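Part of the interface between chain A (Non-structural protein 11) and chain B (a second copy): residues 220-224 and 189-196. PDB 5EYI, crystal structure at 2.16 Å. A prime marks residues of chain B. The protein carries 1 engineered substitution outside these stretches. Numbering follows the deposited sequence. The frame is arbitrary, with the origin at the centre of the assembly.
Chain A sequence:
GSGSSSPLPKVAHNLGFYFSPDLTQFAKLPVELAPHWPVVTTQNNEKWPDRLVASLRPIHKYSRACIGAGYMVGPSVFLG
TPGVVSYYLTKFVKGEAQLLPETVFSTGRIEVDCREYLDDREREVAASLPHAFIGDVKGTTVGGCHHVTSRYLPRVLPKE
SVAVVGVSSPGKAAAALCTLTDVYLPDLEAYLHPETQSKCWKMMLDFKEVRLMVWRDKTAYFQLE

Chain A, residues 220-224: AYFQL
Chain B, residues 189-196: EAYLHPET

Every clear hydrogen-bonded link across this contact between two copies of Non-structural protein 11 runs through water: three waters bridge the stretches, and Tyr221 OH serves two of them. It donates to water 1 (OH to O 2.6 Å), which in turn donates to Ala190′ O (2.7 Å from the water O) and His193′ O (2.5 Å), so one water joins the hydroxyl to two backbone carbonyls of chain B. Water 2 donates to Tyr221 OH (3.0 Å) and to Glu195′ OE1 (2.9 Å). Water 3 accepts from Leu224 N (2.8 Å) and donates to Glu195′ O (2.9 Å).

Residues 220-223 belong to a strand that begins earlier in chain A (phi -91 to -159°, psi 143 to 158°); its alternation points Tyr221 and Gln223 toward chain B and Phe222 away. Chain B runs from a weakly bonded helix, about 189′-192′, through His193′ (phi/psi -103/114°), Pro194′ (-66/126°) and Glu195′ (-50/-57°). The nearest CA atoms are those of Gln223 and Glu195′, 5.1 Å apart. Tyr221 (chi1 p, chi2 -107°) offers a ring face to the extended Glu195′ side chain (chi1 t, chi2 t); Glu195′ CG lies 4.0 Å from the ring centroid, a CH-pi contact, and Tyr221 CE2 is 3.6 Å from Glu195′ CB. The aliphatic stem thus packs on the aromatic ring while its carboxylate reaches water. Gln223 (chi1 t, chi2 -92°) packs its CG 3.7 Å from Glu195′ CA. Buried His193′ (chi1 m) points CA-to-CB toward chain A, but its end leads away. Together the stretches bury 292 Å².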

# COMPACT_ATOMS: atom_id res chain seq x y z
N ALA A 220 4.51 -1.32 6.89
CA ALA A 220 4.09 -0.09 6.24
C ALA A 220 5.31 0.73 5.87
O ALA A 220 6.30 0.75 6.61
CB ALA A 220 3.16 0.71 7.13
N TYR A 221 5.24 1.38 4.72
CA TYR A 221 6.33 2.21 4.26
C TYR A 221 5.83 3.20 3.24
O TYR A 221 4.81 2.96 2.57
CB TYR A 221 7.46 1.37 3.66
CG TYR A 221 7.10 0.48 2.48
CD1 TYR A 221 7.01 -0.90 2.63
CD2 TYR A 221 6.91 1.01 1.20
CE1 TYR A 221 6.72 -1.72 1.55
CE2 TYR A 221 6.60 0.21 0.13
CZ TYR A 221 6.51 -1.16 0.29
OH TYR A 221 6.22 -1.97 -0.80
N PHE A 222 6.57 4.29 3.13
CA PHE A 222 6.27 5.34 2.18
C PHE A 222 7.00 5.10 0.89
O PHE A 222 8.02 4.41 0.85
CB PHE A 222 6.68 6.70 2.72
CG PHE A 222 5.68 7.31 3.65
CD1 PHE A 222 4.51 7.87 3.16
CD2 PHE A 222 5.92 7.34 5.02
CE1 PHE A 222 3.59 8.46 4.00
CE2 PHE A 222 5.01 7.92 5.87
CZ PHE A 222 3.84 8.48 5.36
N GLN A 223 6.48 5.70 -0.16
CA GLN A 223 7.02 5.57 -1.50
C GLN A 223 6.74 6.88 -2.24
O GLN A 223 5.71 7.53 -2.01
CB GLN A 223 6.36 4.34 -2.15
CG GLN A 223 6.86 3.95 -3.51
CD GLN A 223 6.10 4.58 -4.68
OE1 GLN A 223 6.50 4.43 -5.84
NE2 GLN A 223 5.02 5.26 -4.39
N LEU A 224 7.67 7.30 -3.10
CA LEU A 224 7.54 8.57 -3.85
C LEU A 224 7.03 8.28 -5.24
O LEU A 224 7.81 7.85 -6.09
CB LEU A 224 8.89 9.29 -3.94
CG LEU A 224 9.50 9.87 -2.67
CD1 LEU A 224 10.95 10.25 -2.93
CD2 LEU A 224 8.71 11.07 -2.19
N GLU B 189 -2.56 -2.87 -5.59
CA GLU B 189 -2.04 -1.51 -5.75
C GLU B 189 -0.76 -1.26 -4.93
O GLU B 189 0.18 -0.64 -5.43
CB GLU B 189 -3.11 -0.50 -5.38
CG GLU B 189 -2.82 0.93 -5.80
CD GLU B 189 -3.95 1.86 -5.44
OE1 GLU B 189 -4.84 1.48 -4.64
OE2 GLU B 189 -3.97 2.99 -5.97
N ALA B 190 -0.74 -1.77 -3.70
CA ALA B 190 0.42 -1.64 -2.82
C ALA B 190 1.69 -2.22 -3.44
O ALA B 190 2.78 -1.70 -3.22
CB ALA B 190 0.15 -2.28 -1.46
N TYR B 191 1.53 -3.29 -4.22
CA TYR B 191 2.65 -3.95 -4.90
C TYR B 191 3.15 -3.19 -6.13
O TYR B 191 4.32 -3.24 -6.46
CB TYR B 191 2.24 -5.37 -5.35
CG TYR B 191 1.80 -6.28 -4.23
CD1 TYR B 191 2.72 -7.12 -3.62
CD2 TYR B 191 0.49 -6.31 -3.77
CE1 TYR B 191 2.35 -7.97 -2.59
CE2 TYR B 191 0.11 -7.16 -2.74
CZ TYR B 191 1.05 -7.99 -2.15
OH TYR B 191 0.72 -8.83 -1.12
N LEU B 192 2.25 -2.49 -6.81
CA LEU B 192 2.53 -1.98 -8.16
C LEU B 192 3.31 -0.67 -8.23
O LEU B 192 3.76 -0.30 -9.31
CB LEU B 192 1.22 -1.84 -8.93
CG LEU B 192 0.47 -3.16 -9.11
CD1 LEU B 192 -0.92 -2.92 -9.66
CD2 LEU B 192 1.26 -4.12 -9.99
N HIS B 193 3.43 0.05 -7.11
CA HIS B 193 4.30 1.22 -7.04
C HIS B 193 5.56 0.79 -6.30
O HIS B 193 5.47 0.44 -5.12
CB HIS B 193 3.63 2.38 -6.31
CG HIS B 193 2.33 2.81 -6.92
ND1 HIS B 193 2.26 3.74 -7.94
CD2 HIS B 193 1.06 2.45 -6.66
CE1 HIS B 193 1.00 3.93 -8.27
NE2 HIS B 193 0.25 3.15 -7.51
N PRO B 194 6.72 0.78 -6.99
CA PRO B 194 7.97 0.31 -6.35
C PRO B 194 8.45 1.21 -5.20
O PRO B 194 8.59 2.42 -5.39
CB PRO B 194 8.99 0.33 -7.49
CG PRO B 194 8.43 1.25 -8.52
CD PRO B 194 6.94 1.21 -8.39
N GLU B 195 8.67 0.61 -4.03
CA GLU B 195 9.32 1.28 -2.90
C GLU B 195 10.64 1.98 -3.31
O GLU B 195 10.81 3.18 -3.11
CB GLU B 195 9.61 0.26 -1.78
CG GLU B 195 10.18 0.87 -0.50
CD GLU B 195 10.66 -0.18 0.49
OE1 GLU B 195 10.39 -1.38 0.25
OE2 GLU B 195 11.30 0.21 1.50
N THR B 196 11.56 1.20 -3.88
CA THR B 196 12.84 1.73 -4.36
C THR B 196 13.24 1.20 -5.74
O THR B 196 13.60 1.98 -6.61
CB THR B 196 13.99 1.43 -3.38
OG1 THR B 196 14.14 0.02 -3.21
CG2 THR B 196 13.72 2.09 -2.02
O HOH W 1 5.45 -1.10 -3.12
O HOH W 2 8.87 -3.13 -1.49
O HOH W 3 10.22 6.04 -3.00